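Local coordinates for protein single-stranded-DNA-specific exonuclease RecJ (Thermus thermophilus, PDB 2ZXR) that degrades single-stranded DNA exonucleolytically in the 5' to 3' direction with divalent metal ions, and has no detectable activity on single-stranded RNA, at residues R19-A24 and G39-E44; L33-R38 and A448-Y453; N457-F462 and A506-E511. All coordinates share one frame; numbering follows the deposited sequence.

Contact 1 of 3, residues R19-A24 and G39-E44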
loop_
_atom_site.group_PDB
_atom_site.type_symbol
_atom_site.label_atom_id
_atom_site.label_comp_id
_atom_site.label_asym_id
_atom_site.label_seq_id
_atom_site.Cartn_x
_atom_site.Cartn_y
_atom_site.Cartn_z
ATOM N N ARG A 19 -21.487 -11.563 1.049
ATOM C CA ARG A 19 -21.735 -12.987 1.169
ATOM C C ARG A 19 -21.171 -13.782 -0.006
ATOM O O ARG A 19 -20.617 -14.864 0.189
ATOM C CB ARG A 19 -23.245 -13.235 1.310
ATOM C CG ARG A 19 -23.730 -13.096 2.750
ATOM C CD ARG A 19 -25.198 -12.691 2.826
ATOM N NE ARG A 19 -25.748 -12.906 4.166
ATOM C CZ ARG A 19 -26.943 -12.471 4.556
ATOM N NH1 ARG A 19 -27.708 -11.791 3.707
ATOM N NH2 ARG A 19 -27.379 -12.729 5.788
ATOM N N GLU A 20 -21.328 -13.253 -1.217
ATOM C CA GLU A 20 -20.819 -13.915 -2.420
ATOM C C GLU A 20 -19.306 -14.080 -2.330
ATOM O O GLU A 20 -18.772 -15.146 -2.660
ATOM C CB GLU A 20 -21.185 -13.107 -3.669
ATOM C CG GLU A 20 -22.682 -13.132 -3.955
ATOM C CD GLU A 20 -23.124 -12.174 -5.054
ATOM O OE1 GLU A 20 -24.312 -12.259 -5.453
ATOM O OE2 GLU A 20 -22.300 -11.334 -5.509
ATOM N N VAL A 21 -18.622 -13.043 -1.860
ATOM C CA VAL A 21 -17.170 -13.107 -1.732
ATOM C C VAL A 21 -16.762 -14.121 -0.673
ATOM O O VAL A 21 -15.865 -14.939 -0.898
ATOM C CB VAL A 21 -16.581 -11.714 -1.416
ATOM C CG1 VAL A 21 -15.091 -11.820 -1.140
ATOM C CG2 VAL A 21 -16.821 -10.775 -2.621
ATOM N N MET A 22 -17.440 -14.093 0.470
ATOM C CA MET A 22 -17.128 -15.030 1.529
ATOM C C MET A 22 -17.279 -16.479 1.059
ATOM O O MET A 22 -16.508 -17.366 1.452
ATOM C CB MET A 22 -18.054 -14.819 2.719
ATOM C CG MET A 22 -17.739 -13.612 3.572
ATOM S SD MET A 22 -18.682 -13.697 5.094
ATOM C CE MET A 22 -20.195 -13.055 4.541
ATOM N N ALA A 23 -18.299 -16.719 0.244
ATOM C CA ALA A 23 -18.570 -18.061 -0.256
ATOM C C ALA A 23 -17.593 -18.485 -1.335
ATOM O O ALA A 23 -17.050 -19.580 -1.289
ATOM C CB ALA A 23 -19.996 -18.146 -0.794
ATOM N N ALA A 24 -17.369 -17.602 -2.299
ATOM C CA ALA A 24 -16.495 -17.894 -3.426
ATOM C C ALA A 24 -15.009 -17.908 -3.111
ATOM O O ALA A 24 -14.215 -18.361 -3.934
ATOM C CB ALA A 24 -16.785 -16.916 -4.572
ATOM N N GLY A 39 -11.187 -5.615 -5.171
ATOM C CA GLY A 39 -11.730 -6.175 -6.396
ATOM C C GLY A 39 -11.601 -7.677 -6.571
ATOM O O GLY A 39 -11.817 -8.177 -7.674
ATOM N N PHE A 40 -11.238 -8.410 -5.520
ATOM C CA PHE A 40 -11.133 -9.865 -5.640
ATOM C C PHE A 40 -12.512 -10.478 -5.399
ATOM O O PHE A 40 -13.029 -10.430 -4.286
ATOM C CB PHE A 40 -10.126 -10.430 -4.629
ATOM C CG PHE A 40 -8.707 -9.980 -4.869
ATOM C CD1 PHE A 40 -8.239 -8.789 -4.330
ATOM C CD2 PHE A 40 -7.844 -10.743 -5.651
ATOM C CE1 PHE A 40 -6.932 -8.360 -4.564
ATOM C CE2 PHE A 40 -6.534 -10.323 -5.890
ATOM C CZ PHE A 40 -6.079 -9.131 -5.346
ATOM N N ARG A 41 -13.104 -11.057 -6.442
ATOM C CA ARG A 41 -14.435 -11.644 -6.335
ATOM C C ARG A 41 -14.493 -13.164 -6.452
ATOM O O ARG A 41 -15.200 -13.812 -5.684
ATOM C CB ARG A 41 -15.364 -11.016 -7.380
ATOM C CG ARG A 41 -15.427 -9.492 -7.316
ATOM C CD ARG A 41 -15.584 -8.984 -5.879
ATOM N NE ARG A 41 -15.473 -7.527 -5.778
ATOM C CZ ARG A 41 -16.431 -6.672 -6.127
ATOM N NH1 ARG A 41 -16.232 -5.364 -5.999
ATOM N NH2 ARG A 41 -17.591 -7.127 -6.595
ATOM N N ARG A 42 -13.759 -13.730 -7.409
ATOM C CA ARG A 42 -13.738 -15.182 -7.615
ATOM C C ARG A 42 -12.354 -15.722 -7.269
ATOM O O ARG A 42 -11.407 -14.944 -7.150
ATOM C CB ARG A 42 -14.065 -15.507 -9.072
ATOM C CG ARG A 42 -15.278 -14.765 -9.603
ATOM C CD ARG A 42 -15.591 -15.163 -11.025
ATOM N NE ARG A 42 -14.482 -14.894 -11.937
ATOM C CZ ARG A 42 -14.020 -13.678 -12.228
ATOM N NH1 ARG A 42 -14.565 -12.596 -11.678
ATOM N NH2 ARG A 42 -13.010 -13.543 -13.084
ATOM N N LYS A 43 -12.231 -17.039 -7.107
ATOM C CA LYS A 43 -10.938 -17.639 -6.774
ATOM C C LYS A 43 -9.836 -17.298 -7.776
ATOM O O LYS A 43 -8.673 -17.142 -7.398
ATOM C CB LYS A 43 -11.050 -19.162 -6.672
ATOM C CG LYS A 43 -11.610 -19.682 -5.358
ATOM C CD LYS A 43 -11.396 -21.192 -5.243
ATOM C CE LYS A 43 -12.095 -21.780 -4.023
ATOM N NZ LYS A 43 -11.613 -21.171 -2.758
ATOM N N GLU A 44 -10.198 -17.177 -9.051
ATOM C CA GLU A 44 -9.218 -16.869 -10.095
ATOM C C GLU A 44 -8.718 -15.424 -10.089
ATOM O O GLU A 44 -7.852 -15.057 -10.891
ATOM C CB GLU A 44 -9.779 -17.228 -11.488
ATOM C CG GLU A 44 -11.270 -16.946 -11.689
ATOM C CD GLU A 44 -12.150 -18.170 -11.422
ATOM O OE1 GLU A 44 -12.115 -19.119 -12.237
ATOM O OE2 GLU A 44 -12.873 -18.188 -10.397
#

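Contact 2 of 3, residues L33-R38 and A448-Y453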
loop_
_atom_site.group_PDB
_atom_site.type_symbol
_atom_site.label_atom_id
_atom_site.label_comp_id
_atom_site.label_asym_id
_atom_site.label_seq_id
_atom_site.Cartn_x
_atom_site.Cartn_y
_atom_site.Cartn_z
ATOM N N LEU A 33 -14.092 -8.522 3.326
ATOM C CA LEU A 33 -14.225 -7.076 3.210
ATOM C C LEU A 33 -13.035 -6.554 2.387
ATOM O O LEU A 33 -13.199 -5.746 1.457
ATOM C CB LEU A 33 -14.195 -6.454 4.607
ATOM C CG LEU A 33 -15.424 -5.709 5.119
ATOM C CD1 LEU A 33 -15.362 -5.583 6.650
ATOM C CD2 LEU A 33 -15.466 -4.341 4.475
ATOM N N ALA A 34 -11.839 -7.021 2.741
ATOM C CA ALA A 34 -10.601 -6.629 2.051
ATOM C C ALA A 34 -10.648 -7.047 0.574
ATOM O O ALA A 34 -10.408 -6.231 -0.333
ATOM C CB ALA A 34 -9.397 -7.260 2.746
ATOM N N TYR A 35 -10.972 -8.313 0.323
ATOM C CA TYR A 35 -11.064 -8.775 -1.056
ATOM C C TYR A 35 -12.090 -7.955 -1.842
ATOM O O TYR A 35 -11.804 -7.524 -2.971
ATOM C CB TYR A 35 -11.428 -10.258 -1.110
ATOM C CG TYR A 35 -10.366 -11.142 -0.522
ATOM C CD1 TYR A 35 -9.067 -11.126 -1.025
ATOM C CD2 TYR A 35 -10.645 -11.972 0.556
ATOM C CE1 TYR A 35 -8.077 -11.919 -0.454
ATOM C CE2 TYR A 35 -9.672 -12.753 1.133
ATOM C CZ TYR A 35 -8.389 -12.728 0.632
ATOM O OH TYR A 35 -7.414 -13.491 1.224
ATOM N N TRP A 36 -13.268 -7.713 -1.254
ATOM C CA TRP A 36 -14.281 -6.934 -1.968
ATOM C C TRP A 36 -13.730 -5.567 -2.384
ATOM O O TRP A 36 -13.923 -5.131 -3.525
ATOM C CB TRP A 36 -15.535 -6.733 -1.120
ATOM C CG TRP A 36 -16.655 -6.055 -1.883
ATOM C CD1 TRP A 36 -17.558 -6.653 -2.730
ATOM C CD2 TRP A 36 -16.982 -4.661 -1.874
ATOM N NE1 TRP A 36 -18.426 -5.713 -3.241
ATOM C CE2 TRP A 36 -18.097 -4.484 -2.735
ATOM C CE3 TRP A 36 -16.449 -3.543 -1.222
ATOM C CZ2 TRP A 36 -18.685 -3.228 -2.958
ATOM C CZ3 TRP A 36 -17.035 -2.291 -1.445
ATOM C CH2 TRP A 36 -18.143 -2.148 -2.308
ATOM N N HIS A 37 -13.033 -4.904 -1.469
ATOM C CA HIS A 37 -12.446 -3.601 -1.747
ATOM C C HIS A 37 -11.329 -3.618 -2.788
ATOM O O HIS A 37 -11.180 -2.659 -3.536
ATOM C CB HIS A 37 -11.899 -2.974 -0.459
ATOM C CG HIS A 37 -12.949 -2.316 0.384
ATOM N ND1 HIS A 37 -13.779 -1.323 -0.100
ATOM C CD2 HIS A 37 -13.315 -2.515 1.673
ATOM C CE1 HIS A 37 -14.612 -0.945 0.853
ATOM N NE2 HIS A 37 -14.351 -1.652 1.939
ATOM N N ARG A 38 -10.542 -4.692 -2.820
ATOM C CA ARG A 38 -9.421 -4.808 -3.741
ATOM C C ARG A 38 -9.886 -5.395 -5.048
ATOM O O ARG A 38 -9.075 -5.671 -5.922
ATOM C CB ARG A 38 -8.328 -5.725 -3.171
ATOM C CG ARG A 38 -7.966 -5.519 -1.710
ATOM C CD ARG A 38 -6.881 -4.492 -1.530
ATOM N NE ARG A 38 -6.724 -4.083 -0.136
ATOM C CZ ARG A 38 -5.748 -4.481 0.674
ATOM N NH1 ARG A 38 -4.817 -5.321 0.239
ATOM N NH2 ARG A 38 -5.689 -4.004 1.912
ATOM N N ALA A 448 -3.954 -14.022 4.336
ATOM C CA ALA A 448 -2.748 -14.510 3.688
ATOM C C ALA A 448 -2.836 -14.526 2.176
ATOM O O ALA A 448 -1.868 -14.201 1.496
ATOM C CB ALA A 448 -2.421 -15.921 4.193
ATOM N N LEU A 449 -3.997 -14.909 1.656
ATOM C CA LEU A 449 -4.197 -14.997 0.219
ATOM C C LEU A 449 -4.041 -13.675 -0.531
ATOM O O LEU A 449 -3.878 -13.678 -1.743
ATOM C CB LEU A 449 -5.578 -15.595 -0.082
ATOM C CG LEU A 449 -5.636 -17.119 0.086
ATOM C CD1 LEU A 449 -4.616 -17.749 -0.868
ATOM C CD2 LEU A 449 -5.335 -17.513 1.546
ATOM N N LEU A 450 -4.101 -12.561 0.197
ATOM C CA LEU A 450 -3.970 -11.235 -0.390
ATOM C C LEU A 450 -2.575 -10.969 -0.923
ATOM O O LEU A 450 -2.366 -10.072 -1.744
ATOM C CB LEU A 450 -4.303 -10.164 0.649
ATOM C CG LEU A 450 -5.772 -9.750 0.727
ATOM C CD1 LEU A 450 -5.988 -8.830 1.937
ATOM C CD2 LEU A 450 -6.156 -9.056 -0.584
ATOM N N GLU A 451 -1.612 -11.722 -0.423
ATOM C CA GLU A 451 -0.244 -11.539 -0.849
ATOM C C GLU A 451 -0.068 -11.967 -2.295
ATOM O O GLU A 451 -0.797 -12.831 -2.794
ATOM C CB GLU A 451 0.661 -12.338 0.046
ATOM C CG GLU A 451 0.511 -11.941 1.479
ATOM C CD GLU A 451 1.630 -12.487 2.310
ATOM O OE1 GLU A 451 2.664 -11.790 2.439
ATOM O OE2 GLU A 451 1.479 -13.623 2.823
ATOM N N PRO A 452 0.935 -11.389 -2.978
ATOM C CA PRO A 452 1.881 -10.390 -2.452
ATOM C C PRO A 452 1.374 -8.956 -2.245
ATOM O O PRO A 452 0.723 -8.378 -3.130
ATOM C CB PRO A 452 3.011 -10.438 -3.466
ATOM C CG PRO A 452 2.245 -10.639 -4.763
ATOM C CD PRO A 452 1.215 -11.697 -4.392
ATOM N N TYR A 453 1.670 -8.403 -1.064
ATOM C CA TYR A 453 1.329 -7.021 -0.726
ATOM C C TYR A 453 2.327 -6.102 -1.422
ATOM O O TYR A 453 3.512 -6.441 -1.583
ATOM C CB TYR A 453 1.442 -6.747 0.789
ATOM C CG TYR A 453 0.378 -7.429 1.623
ATOM C CD1 TYR A 453 -0.969 -7.287 1.300
ATOM C CD2 TYR A 453 0.722 -8.237 2.707
ATOM C CE1 TYR A 453 -1.944 -7.924 2.026
ATOM C CE2 TYR A 453 -0.251 -8.887 3.453
ATOM C CZ TYR A 453 -1.591 -8.716 3.103
ATOM O OH TYR A 453 -2.589 -9.279 3.853
#

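Contact 3 of 3, residues N457-F462 and A506-E511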
loop_
_atom_site.group_PDB
_atom_site.type_symbol
_atom_site.label_atom_id
_atom_site.label_comp_id
_atom_site.label_asym_id
_atom_site.label_seq_id
_atom_site.Cartn_x
_atom_site.Cartn_y
_atom_site.Cartn_z
ATOM N N ASN A 457 -1.832 -3.591 -3.406
ATOM C CA ASN A 457 -2.665 -3.911 -2.259
ATOM C C ASN A 457 -1.769 -3.876 -1.061
ATOM O O ASN A 457 -0.950 -4.779 -0.876
ATOM C CB ASN A 457 -3.289 -5.335 -2.374
ATOM C CG ASN A 457 -2.314 -6.322 -2.893
ATOM O OD1 ASN A 457 -2.278 -7.510 -2.521
ATOM N ND2 ASN A 457 -1.480 -5.831 -3.787
ATOM N N PRO A 458 -1.878 -2.809 -0.249
ATOM C CA PRO A 458 -1.061 -2.692 0.956
ATOM C C PRO A 458 -1.648 -3.638 1.987
ATOM O O PRO A 458 -2.799 -4.024 1.899
ATOM C CB PRO A 458 -1.249 -1.237 1.359
ATOM C CG PRO A 458 -2.642 -0.964 0.954
ATOM C CD PRO A 458 -2.727 -1.615 -0.419
ATOM N N GLU A 459 -0.856 -4.054 2.950
ATOM C CA GLU A 459 -1.392 -4.923 3.962
ATOM C C GLU A 459 -2.526 -4.132 4.682
ATOM O O GLU A 459 -2.403 -2.924 4.947
ATOM C CB GLU A 459 -0.267 -5.290 4.915
ATOM C CG GLU A 459 -0.620 -6.277 5.976
ATOM C CD GLU A 459 0.623 -6.772 6.674
ATOM O OE1 GLU A 459 1.725 -6.280 6.352
ATOM O OE2 GLU A 459 0.498 -7.645 7.532
ATOM N N PRO A 460 -3.653 -4.795 4.970
ATOM C CA PRO A 460 -4.766 -4.114 5.655
ATOM C C PRO A 460 -4.472 -3.692 7.102
ATOM O O PRO A 460 -3.720 -4.369 7.824
ATOM C CB PRO A 460 -5.890 -5.146 5.609
ATOM C CG PRO A 460 -5.169 -6.426 5.611
ATOM C CD PRO A 460 -4.008 -6.191 4.658
ATOM N N LEU A 461 -5.085 -2.584 7.522
ATOM C CA LEU A 461 -4.935 -2.097 8.889
ATOM C C LEU A 461 -6.266 -2.193 9.630
ATOM O O LEU A 461 -7.319 -1.829 9.081
ATOM C CB LEU A 461 -4.484 -0.644 8.904
ATOM C CG LEU A 461 -3.116 -0.331 8.319
ATOM C CD1 LEU A 461 -3.030 1.176 8.089
ATOM C CD2 LEU A 461 -2.017 -0.841 9.256
ATOM N N PHE A 462 -6.223 -2.687 10.863
ATOM C CA PHE A 462 -7.436 -2.805 11.667
ATOM C C PHE A 462 -7.447 -1.697 12.712
ATOM O O PHE A 462 -6.408 -1.142 13.092
ATOM C CB PHE A 462 -7.526 -4.158 12.402
ATOM C CG PHE A 462 -7.784 -5.333 11.501
ATOM C CD1 PHE A 462 -6.730 -6.026 10.915
ATOM C CD2 PHE A 462 -9.081 -5.719 11.204
ATOM C CE1 PHE A 462 -6.970 -7.095 10.039
ATOM C CE2 PHE A 462 -9.334 -6.771 10.336
ATOM C CZ PHE A 462 -8.269 -7.467 9.749
ATOM N N ALA A 506 -4.300 2.081 14.712
ATOM C CA ALA A 506 -4.445 1.581 13.356
ATOM C C ALA A 506 -3.324 0.556 13.312
ATOM O O ALA A 506 -2.146 0.926 13.381
ATOM C CB ALA A 506 -4.187 2.660 12.358
ATOM N N GLY A 507 -3.651 -0.731 13.212
ATOM C CA GLY A 507 -2.571 -1.694 13.228
ATOM C C GLY A 507 -2.617 -2.904 12.330
ATOM O O GLY A 507 -3.672 -3.300 11.860
ATOM N N LEU A 508 -1.447 -3.501 12.130
ATOM C CA LEU A 508 -1.294 -4.694 11.301
ATOM C C LEU A 508 -1.430 -5.943 12.165
ATOM O O LEU A 508 -0.761 -6.058 13.201
ATOM C CB LEU A 508 0.097 -4.688 10.648
ATOM C CG LEU A 508 0.374 -3.496 9.730
ATOM C CD1 LEU A 508 1.913 -3.255 9.571
ATOM C CD2 LEU A 508 -0.295 -3.787 8.367
ATOM N N LEU A 509 -2.278 -6.871 11.741
ATOM C CA LEU A 509 -2.462 -8.123 12.469
ATOM C C LEU A 509 -1.189 -8.921 12.187
ATOM O O LEU A 509 -0.884 -9.227 11.032
ATOM C CB LEU A 509 -3.657 -8.914 11.928
ATOM C CG LEU A 509 -4.436 -9.813 12.909
ATOM C CD1 LEU A 509 -4.943 -10.995 12.155
ATOM C CD2 LEU A 509 -3.618 -10.244 14.134
ATOM N N SER A 510 -0.458 -9.280 13.230
ATOM C CA SER A 510 0.789 -9.997 13.023
ATOM C C SER A 510 0.843 -11.383 13.653
ATOM O O SER A 510 0.243 -11.637 14.714
ATOM C CB SER A 510 1.940 -9.165 13.592
ATOM O OG SER A 510 1.724 -7.804 13.315
ATOM N N GLU A 511 1.572 -12.274 12.982
ATOM C CA GLU A 511 1.788 -13.627 13.483
ATOM C C GLU A 511 3.267 -13.597 13.844
ATOM O O GLU A 511 4.118 -13.651 12.958
ATOM C CB GLU A 511 1.545 -14.678 12.399
ATOM C CG GLU A 511 1.747 -16.131 12.892
ATOM C CD GLU A 511 1.426 -17.186 11.822
ATOM O OE1 GLU A 511 2.183 -17.291 10.838
ATOM O OE2 GLU A 511 0.407 -17.908 11.956
HETATM O O HOH W 1 -1.739 -8.913 8.046
HETATM O O HOH W 2 -3.526 -6.627 9.331
#

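Contact 1 of 3, residues R19-A24 and G39-E44
Val21 and Ala24, one helical turn apart on helix 15-25, rest against the chain that leaves helix 29-37 through a Schellman motif, in which Gly39 takes a positive phi of 80°. The example illustrates how a helix terminus can be packed on by the preceding helix without a hydrogen bond passing between the two segments.

The apolar part comes from Val21, whose methyl CG2 meets the middle of the Arg41 side chain, 3.9 Å from its CD. The Arg41 chain bends at its second torsion (chi2 -46°), which brings CD against this methyl, and the two side chains cross obliquely. Beyond CD the guanidinium takes part in a cation-pi interaction with Trp36. The same valine also touches Ala32 and Tyr35 of helix 29-37, so the contact extends the packing of two consecutive helices.

Backbone oxygens supply the rest. The other methyl of Val21, CG1, anti to the backbone N, lies 4.0 Å from Phe40 O. The CB of Ala24 sits 3.7 Å from Arg41 O. Asp45 OD2 takes hydrogen bonds from the amides of both Arg41 and Arg42, tying down the chain after Gly39. Lys43 reaches back over the helix end, its NZ forming a salt bridge with Glu26; nearer its root, the methylene CG lies 3.2 Å from Ala24 O.

Contact 2 of 3, residues L33-R38 and A448-Y453
The hydroxyl of Tyr35 is held from the far side of the contact: its OH is hydrogen-bonded to Glu446 O in helix 440-447, just ahead of the 448-453 segment, and lies 3.1 Å from Leu449 CB. The phenol thus carries its polar atom to a backbone acceptor while its carbon skeleton serves as a packing surface.

Leu450 is the chief apolar partner. Its branch point CG approaches Tyr35 CE1 to 3.4 Å, and its CD2 methyl lies 3.6 Å from Tyr35 CD1. The ring atoms CD1 and CE1 of Tyr35 therefore meet Leu450, while Leu449 CB comes in by CZ and OH. The other methyl of the second leucine, CD1, points to Ala34, with 3.8 Å between Leu450 CD1 and Ala34 CB. Tyr35 is packed further by Leu25 of helix 15-25, and Ala34 by Leu431 of strand 426-433.

Arg38 closes the contact at the end of helix 29-37. Its side chain runs at about a right angle to Leu450, with NH1 4.1 Å from Leu450 CD2. The same NH1 meets the ring of Tyr453 edge to edge, 4.3 Å from its CE1; no hydrogen bond joins this pair. A weak hydrogen bond from Arg38 NH2 to Pro458 O gives the guanidinium a polar partner.

Across a separation of more than 400 residues, two distant parts of the chain are thereby brought together: the C-terminal end of helix 29-37, from the N-terminal region, is docked against the loop that joins helix 440-447 to strand 462-466 in the RecJ OB domain.

Contact 3 of 3, residues N457-F462 and A506-E511
Phe462 and Gly507 face each other as an antiparallel hydrogen-bonded pair, each satisfying both backbone groups of the other. Phe462 N donates to Gly507 O over 2.8 Å at 172°, and Gly507 N returns an equally short bond to Phe462 O at 166°. Leu461 CA and Ala506 CA add CA-H...O contacts to the same two oxygens.

Ahead of Phe462 on one chain and beyond Gly507 on the other, the chains splay apart, and water takes over the pairing. One water donates to Pro460 O and accepts from Leu509 N, 2.7 Å from each. A second donates both to Glu459 OE2, at 2.6 Å, and to Leu509 O, a longer bond. Both backbone groups of Leu509 that face the gap are thus answered through solvent. Leu508 O is reached from within its own strand by Ser510 OG, which sits well above the carbonyl plane, and the Leu508 backbone also pairs with Gln523 of strand 517-528.

CG of Glu459 stands anti to the backbone N (chi1 -175°), and the extended chain beyond it carries the carboxylate to the water. On the way it crosses Leu508 at about a right angle, CG lying 3.5 Å from Leu508 CD2; Leu461 CD2 comes equally near that methyl.

Strand 503-514 pairs on its other edge with strand 517-528, Leu461 is hydrogen-bonded to Leu431 of strand 426-433, and helix 440-447 packs on Phe462 through Leu447 and on Leu509 through Phe444.

The three contacts run from periphery to interior. Contact 1 lies about 21 Å from the chain centre and is partly buried; contact 2, also partly buried, and the buried contact 3 lie about 11 and 10 Å from it. Contact 1 uses the chain that leaves helix 29-37, contact 2 the end of that helix: Phe40 N probably bonds to Tyr35 O, and the Phe40 ring meets Leu450. Contacts 2 and 3 adjoin through the linker between helix 440-447 and strand 462-466. Contact 1 sets side-chain carbons largely against backbone oxygens, contact 2 packs side chain on side chain, and contact 3, between two inner strands of the mixed sheet, is built on backbone pairing and bridging water.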